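Putative nitrite reductase NADPH (Small subunit) oxidoreductase protein (Vibrio parahaemolyticus RIMD 2210633, PDB 3C0D) probably serves as the small subunit of an NAD(P)H-dependent nitrite reductase in nitrate assimilation, and is built on a Rieske-like domain. Local coordinates at residues A[33-36]-A[40-43]; A[7-12]-A[23-28]. All coordinates share one frame; numbering follows the deposited sequence.

Contact 1: A[33-36]-A[40-43]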
ATOM      1  N   PHE A  33      -0.379  -1.173  -4.225  1.00 30.69           N
ATOM      2  CA  PHE A  33      -0.097  -2.568  -4.516  1.00 33.06           C
ATOM      3  C   PHE A  33      -1.348  -3.218  -5.085  1.00 34.01           C
ATOM      4  O   PHE A  33      -2.326  -3.442  -4.365  1.00 35.10           O
ATOM      5  CB  PHE A  33       0.320  -3.305  -3.244  1.00 31.42           C
ATOM      6  CG  PHE A  33       1.734  -3.045  -2.822  1.00 31.91           C
ATOM      7  CD1 PHE A  33       2.798  -3.671  -3.478  1.00 33.46           C
ATOM      8  CD2 PHE A  33       2.008  -2.237  -1.711  1.00 33.94           C
ATOM      9  CE1 PHE A  33       4.130  -3.504  -3.031  1.00 32.12           C
ATOM     10  CE2 PHE A  33       3.336  -2.057  -1.247  1.00 32.22           C
ATOM     11  CZ  PHE A  33       4.391  -2.696  -1.911  1.00 32.87           C
ATOM     12  N   TYR A  34      -1.310  -3.527  -6.376  1.00 34.13           N
ATOM     13  CA  TYR A  34      -2.447  -4.156  -7.039  1.00 35.16           C
ATOM     14  C   TYR A  34      -2.402  -5.681  -6.912  1.00 34.78           C
ATOM     15  O   TYR A  34      -1.491  -6.320  -7.428  1.00 35.40           O
ATOM     16  CB  TYR A  34      -2.466  -3.742  -8.516  1.00 35.18           C
ATOM     17  CG  TYR A  34      -3.390  -4.551  -9.392  1.00 34.46           C
ATOM     18  CD1 TYR A  34      -4.702  -4.816  -9.000  1.00 33.78           C
ATOM     19  CD2 TYR A  34      -2.969  -5.012 -10.637  1.00 35.42           C
ATOM     20  CE1 TYR A  34      -5.584  -5.524  -9.836  1.00 35.88           C
ATOM     21  CE2 TYR A  34      -3.845  -5.713 -11.486  1.00 36.49           C
ATOM     22  CZ  TYR A  34      -5.153  -5.961 -11.079  1.00 35.79           C
ATOM     23  OH  TYR A  34      -6.041  -6.594 -11.925  1.00 36.51           O
ATOM     24  N   ILE A  35      -3.381  -6.250  -6.215  1.00 34.76           N
ATOM     25  CA  ILE A  35      -3.465  -7.701  -6.043  1.00 38.11           C
ATOM     26  C   ILE A  35      -4.657  -8.179  -6.866  1.00 41.16           C
ATOM     27  O   ILE A  35      -5.802  -7.945  -6.481  1.00 40.26           O
ATOM     28  CB  ILE A  35      -3.730  -8.104  -4.569  1.00 37.34           C
ATOM     29  CG1 ILE A  35      -2.779  -7.358  -3.629  1.00 35.47           C
ATOM     30  CG2 ILE A  35      -3.534  -9.588  -4.401  1.00 34.62           C
ATOM     31  CD1 ILE A  35      -1.305  -7.658  -3.887  1.00 35.06           C
ATOM     32  N   PRO A  36      -4.407  -8.862  -8.004  1.00 44.57           N
ATOM     33  CA  PRO A  36      -5.478  -9.366  -8.881  1.00 45.72           C
ATOM     34  C   PRO A  36      -6.732  -9.900  -8.176  1.00 47.30           C
ATOM     35  O   PRO A  36      -7.845  -9.427  -8.433  1.00 47.27           O
ATOM     36  CB  PRO A  36      -4.775 -10.444  -9.695  1.00 44.26           C
ATOM     37  CG  PRO A  36      -3.397  -9.886  -9.844  1.00 44.54           C
ATOM     38  CD  PRO A  36      -3.091  -9.358  -8.455  1.00 43.45           C
ATOM     39  N   VAL A  40      -6.869  -3.198  -4.932  1.00 44.93           N
ATOM     40  CA  VAL A  40      -5.680  -2.374  -4.727  1.00 42.17           C
ATOM     41  C   VAL A  40      -5.511  -1.889  -3.279  1.00 41.26           C
ATOM     42  O   VAL A  40      -6.441  -1.338  -2.679  1.00 39.16           O
ATOM     43  CB  VAL A  40      -5.697  -1.162  -5.684  1.00 40.57           C
ATOM     44  CG1 VAL A  40      -4.392  -0.421  -5.622  1.00 40.02           C
ATOM     45  CG2 VAL A  40      -5.945  -1.628  -7.104  1.00 41.55           C
ATOM     46  N   TYR A  41      -4.324  -2.113  -2.716  1.00 40.41           N
ATOM     47  CA  TYR A  41      -4.024  -1.679  -1.346  1.00 41.00           C
ATOM     48  C   TYR A  41      -2.970  -0.558  -1.308  1.00 40.59           C
ATOM     49  O   TYR A  41      -1.988  -0.585  -2.049  1.00 42.56           O
ATOM     50  CB  TYR A  41      -3.551  -2.864  -0.509  1.00 41.80           C
ATOM     51  CG  TYR A  41      -4.609  -3.918  -0.341  1.00 45.66           C
ATOM     52  CD1 TYR A  41      -4.880  -4.822  -1.355  1.00 47.49           C
ATOM     53  CD2 TYR A  41      -5.373  -3.985   0.825  1.00 48.59           C
ATOM     54  CE1 TYR A  41      -5.898  -5.780  -1.222  1.00 51.12           C
ATOM     55  CE2 TYR A  41      -6.395  -4.932   0.977  1.00 50.77           C
ATOM     56  CZ  TYR A  41      -6.655  -5.830  -0.053  1.00 52.93           C
ATOM     57  OH  TYR A  41      -7.682  -6.764   0.080  1.00 54.19           O
ATOM     58  N   ALA A  42      -3.181   0.423  -0.437  1.00 37.36           N
ATOM     59  CA  ALA A  42      -2.275   1.556  -0.302  1.00 33.50           C
ATOM     60  C   ALA A  42      -1.687   1.574   1.091  1.00 34.79           C
ATOM     61  O   ALA A  42      -2.416   1.392   2.060  1.00 37.64           O
ATOM     62  CB  ALA A  42      -3.030   2.841  -0.541  1.00 32.69           C
ATOM     63  N   VAL A  43      -0.381   1.801   1.204  1.00 33.24           N
ATOM     64  CA  VAL A  43       0.275   1.871   2.514  1.00 32.64           C
ATOM     65  C   VAL A  43       1.340   2.965   2.433  1.00 34.05           C
ATOM     66  O   VAL A  43       1.773   3.307   1.335  1.00 36.47           O
ATOM     67  CB  VAL A  43       0.970   0.544   2.883  1.00 32.43           C
ATOM     68  CG1 VAL A  43      -0.060  -0.552   3.105  1.00 32.40           C
ATOM     69  CG2 VAL A  43       1.942   0.140   1.775  1.00 33.01           C
TER
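F33 meets V43 edge-on: ring atom CE2 of F33 lies 4.0 Å from CG2 of V43, and that methyl sits in the plane of the ring. With V43 CG1 anti to the carbonyl carbon (chi1 -67°), CG2 is left between the backbone N and the carbonyl carbon and faces the F33 ring. On this same face of the hairpin, I35 lays its CG1 4.0 Å from CD1 of Y41, with the two side chains crossing at roughly a right angle. On the other face the pair is Y34 with V40, where CD1 of Y34 approaches CG2 of V40 at 3.9 Å, again with the side chains at about a right angle.

The backbones hold these layers in step. F33 and Y41 form an antiparallel hydrogen-bonded pair: N of F33 donates to O of Y41 at 2.8 Å, and N of Y41 returns to O of F33 at 2.9 Å. The second bond is almost straight at its hydrogen, 176°, although the donor is tilted from the carbonyl plane. O of F33 also receives a CA-H contact from V40, which faces Y34 in the non-hydrogen-bonded pair. L80 packs on F33, V100 on V40. Here a largely buried part of strands 28-35 and 39-47 makes a beta hairpin, a building block of the antiparallel sheet in this Rieske-like domain.

Contact 2: A[7-12]-A[23-28]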
ATOM      1  N   VAL A   7     -11.284  10.439  -5.147  1.00 55.72           N
ATOM      2  CA  VAL A   7     -10.432  11.286  -5.980  1.00 52.59           C
ATOM      3  C   VAL A   7      -9.586  10.443  -6.936  1.00 50.17           C
ATOM      4  O   VAL A   7      -8.842   9.565  -6.496  1.00 49.05           O
ATOM      5  CB  VAL A   7      -9.461  12.123  -5.100  1.00 52.71           C
ATOM      6  CG1 VAL A   7      -8.837  13.254  -5.922  1.00 52.79           C
ATOM      7  CG2 VAL A   7     -10.194  12.666  -3.889  1.00 52.32           C
ATOM      8  N   LYS A   8      -9.692  10.712  -8.235  1.00 47.35           N
ATOM      9  CA  LYS A   8      -8.905   9.977  -9.218  1.00 45.91           C
ATOM     10  C   LYS A   8      -7.448   9.964  -8.778  1.00 44.63           C
ATOM     11  O   LYS A   8      -6.877  11.012  -8.476  1.00 44.99           O
ATOM     12  CB  LYS A   8      -9.027  10.627 -10.603  1.00 48.24           C
ATOM     13  CG  LYS A   8     -10.421  10.509 -11.233  1.00 48.91           C
ATOM     14  CD  LYS A   8     -10.490  11.170 -12.602  1.00 48.87           C
ATOM     15  CE  LYS A   8     -11.877  11.003 -13.208  1.00 50.72           C
ATOM     16  NZ  LYS A   8     -12.055  11.749 -14.483  1.00 50.37           N
ATOM     17  N   LEU A   9      -6.856   8.772  -8.740  1.00 42.89           N
ATOM     18  CA  LEU A   9      -5.464   8.579  -8.321  1.00 41.53           C
ATOM     19  C   LEU A   9      -4.587   8.161  -9.513  1.00 41.09           C
ATOM     20  O   LEU A   9      -3.606   8.832  -9.855  1.00 38.74           O
ATOM     21  CB  LEU A   9      -5.431   7.504  -7.240  1.00 41.50           C
ATOM     22  CG  LEU A   9      -4.262   7.491  -6.269  1.00 43.67           C
ATOM     23  CD1 LEU A   9      -4.073   8.867  -5.670  1.00 44.48           C
ATOM     24  CD2 LEU A   9      -4.548   6.476  -5.179  1.00 43.80           C
ATOM     25  N   CYS A  10      -4.940   7.035 -10.129  1.00 41.90           N
ATOM     26  CA  CYS A  10      -4.235   6.530 -11.311  1.00 40.77           C
ATOM     27  C   CYS A  10      -5.061   5.478 -12.041  1.00 41.62           C
ATOM     28  O   CYS A  10      -6.126   5.075 -11.580  1.00 40.57           O
ATOM     29  CB  CYS A  10      -2.884   5.928 -10.930  1.00 40.29           C
ATOM     30  SG  CYS A  10      -2.939   4.283 -10.186  1.00 38.09           S
ATOM     31  N   GLN A  11      -4.558   5.051 -13.196  1.00 44.13           N
ATOM     32  CA  GLN A  11      -5.205   4.035 -14.030  1.00 43.29           C
ATOM     33  C   GLN A  11      -4.715   2.672 -13.566  1.00 41.62           C
ATOM     34  O   GLN A  11      -3.531   2.515 -13.284  1.00 42.35           O
ATOM     35  CB  GLN A  11      -4.799   4.212 -15.489  1.00 45.61           C
ATOM     36  CG  GLN A  11      -5.433   5.385 -16.182  1.00 47.02           C
ATOM     37  CD  GLN A  11      -6.933   5.262 -16.230  1.00 47.58           C
ATOM     38  OE1 GLN A  11      -7.640   5.761 -15.348  1.00 46.34           O
ATOM     39  NE2 GLN A  11      -7.432   4.580 -17.256  1.00 47.58           N
ATOM     40  N   LEU A  12      -5.602   1.687 -13.497  1.00 39.40           N
ATOM     41  CA  LEU A  12      -5.185   0.365 -13.062  1.00 38.70           C
ATOM     42  C   LEU A  12      -3.978  -0.180 -13.843  1.00 38.73           C
ATOM     43  O   LEU A  12      -3.097  -0.803 -13.254  1.00 36.88           O
ATOM     44  CB  LEU A  12      -6.327  -0.644 -13.159  1.00 35.17           C
ATOM     45  CG  LEU A  12      -5.875  -1.996 -12.596  1.00 34.46           C
ATOM     46  CD1 LEU A  12      -6.299  -2.115 -11.126  1.00 34.69           C
ATOM     47  CD2 LEU A  12      -6.450  -3.125 -13.425  1.00 31.41           C
ATOM     48  N   VAL A  23       2.918   6.908  -5.242  1.00 28.96           N
ATOM     49  CA  VAL A  23       2.019   7.982  -5.641  1.00 28.00           C
ATOM     50  C   VAL A  23       1.952   8.900  -4.447  1.00 29.40           C
ATOM     51  O   VAL A  23       2.438   8.571  -3.365  1.00 30.97           O
ATOM     52  CB  VAL A  23       0.577   7.509  -5.925  1.00 29.17           C
ATOM     53  CG1 VAL A  23       0.532   6.694  -7.219  1.00 29.10           C
ATOM     54  CG2 VAL A  23       0.056   6.708  -4.729  1.00 27.22           C
ATOM     55  N   LEU A  24       1.337  10.049  -4.642  1.00 30.71           N
ATOM     56  CA  LEU A  24       1.209  11.025  -3.579  1.00 32.49           C
ATOM     57  C   LEU A  24      -0.268  11.247  -3.296  1.00 33.02           C
ATOM     58  O   LEU A  24      -1.081  11.411  -4.222  1.00 35.19           O
ATOM     59  CB  LEU A  24       1.841  12.352  -4.012  1.00 33.40           C
ATOM     60  CG  LEU A  24       3.207  12.795  -3.493  1.00 34.73           C
ATOM     61  CD1 LEU A  24       4.176  11.620  -3.364  1.00 35.30           C
ATOM     62  CD2 LEU A  24       3.737  13.855  -4.453  1.00 33.42           C
ATOM     63  N   ILE A  25      -0.622  11.227  -2.020  1.00 30.91           N
ATOM     64  CA  ILE A  25      -1.991  11.493  -1.638  1.00 30.94           C
ATOM     65  C   ILE A  25      -1.924  12.658  -0.678  1.00 31.87           C
ATOM     66  O   ILE A  25      -1.428  12.537   0.436  1.00 29.60           O
ATOM     67  CB  ILE A  25      -2.658  10.283  -0.982  1.00 30.79           C
ATOM     68  CG1 ILE A  25      -2.699   9.123  -1.978  1.00 28.79           C
ATOM     69  CG2 ILE A  25      -4.079  10.648  -0.538  1.00 28.16           C
ATOM     70  CD1 ILE A  25      -3.533   7.964  -1.508  1.00 30.95           C
ATOM     71  N   GLU A  26      -2.388  13.804  -1.153  1.00 35.30           N
ATOM     72  CA  GLU A  26      -2.376  15.008  -0.359  1.00 38.62           C
ATOM     73  C   GLU A  26      -1.075  15.177   0.404  1.00 37.82           C
ATOM     74  O   GLU A  26      -1.084  15.391   1.610  1.00 38.86           O
ATOM     75  CB  GLU A  26      -3.564  15.008   0.602  1.00 42.12           C
ATOM     76  CG  GLU A  26      -4.852  15.430  -0.081  1.00 50.00           C
ATOM     77  CD  GLU A  26      -4.747  16.827  -0.698  1.00 54.77           C
ATOM     78  OE1 GLU A  26      -4.596  17.818   0.063  1.00 55.49           O
ATOM     79  OE2 GLU A  26      -4.812  16.932  -1.945  1.00 57.92           O
ATOM     80  N   GLY A  27       0.044  15.056  -0.305  1.00 37.19           N
ATOM     81  CA  GLY A  27       1.342  15.258   0.318  1.00 36.35           C
ATOM     82  C   GLY A  27       2.101  14.105   0.945  1.00 36.07           C
ATOM     83  O   GLY A  27       3.322  14.176   1.094  1.00 36.13           O
ATOM     84  N   GLU A  28       1.405  13.041   1.323  1.00 36.40           N
ATOM     85  CA  GLU A  28       2.065  11.905   1.943  1.00 35.31           C
ATOM     86  C   GLU A  28       2.511  10.861   0.928  1.00 34.28           C
ATOM     87  O   GLU A  28       1.832  10.621  -0.060  1.00 34.35           O
ATOM     88  CB  GLU A  28       1.134  11.277   2.974  1.00 36.11           C
ATOM     89  CG  GLU A  28       0.772  12.218   4.113  1.00 40.05           C
ATOM     90  CD  GLU A  28      -0.069  11.539   5.193  1.00 43.06           C
ATOM     91  OE1 GLU A  28       0.350  10.460   5.689  1.00 39.83           O
ATOM     92  OE2 GLU A  28      -1.139  12.093   5.544  1.00 42.61           O
TER
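L9 carries this contact from the 7-12 side, and its two methyls meet the strand at L24 and I25. V23, the first residue of 23-28, points toward 7-12, but its side chain packs on V30 and L32 of the neighbouring strand. L24 turns its own side chain away and offers L9 its backbone, with O of L24 4.2 Å from CD1 of L9.

I25 does most of the touching. Its CG1 is 3.9 Å from CD1 of L9, while its CD1 approaches CD2 of L9 at 4.1 Å, so the branched ends meet pairwise where the side chains cross at about a right angle. Y107 touches both I25 and L9. E26 and G27 then form the corner of a type I' turn, closed by E28 N bonding to O of I25 at 3.0 Å. E28 ends the segment in a salt bridge to K94.

Within 7-12, L9 and C10 both pair with V105 of strand 104-108, a classic beta bulge. No hydrogen bond joins 7-12 to 23-28, and the closest CA atoms, those of L9 and V23, are 8.0 Å apart. What joins them is therefore chiefly van der Waals contact between aliphatic branches, with no backbone pairing to fix one strand against the other.

Contact 1 lies deep in the domain, its centre about 6 Å from that of the chain, whereas contact 2 sits about 12 Å out and is only partly buried. The first zips neighbouring strands of one hairpin with backbone hydrogen bonds as well as side chains; the second brings together strands that are not paired with each other, mainly through the aliphatic side chains of L9 and I25. They are linked all the same. Strand 21-25 of contact 2 pairs with strand 28-35 of contact 1, so both belong to the same antiparallel sheet. Direct packing joins them too: L12 CD1 reaches Y34 CE1 at 3.7 Å and also touches V40.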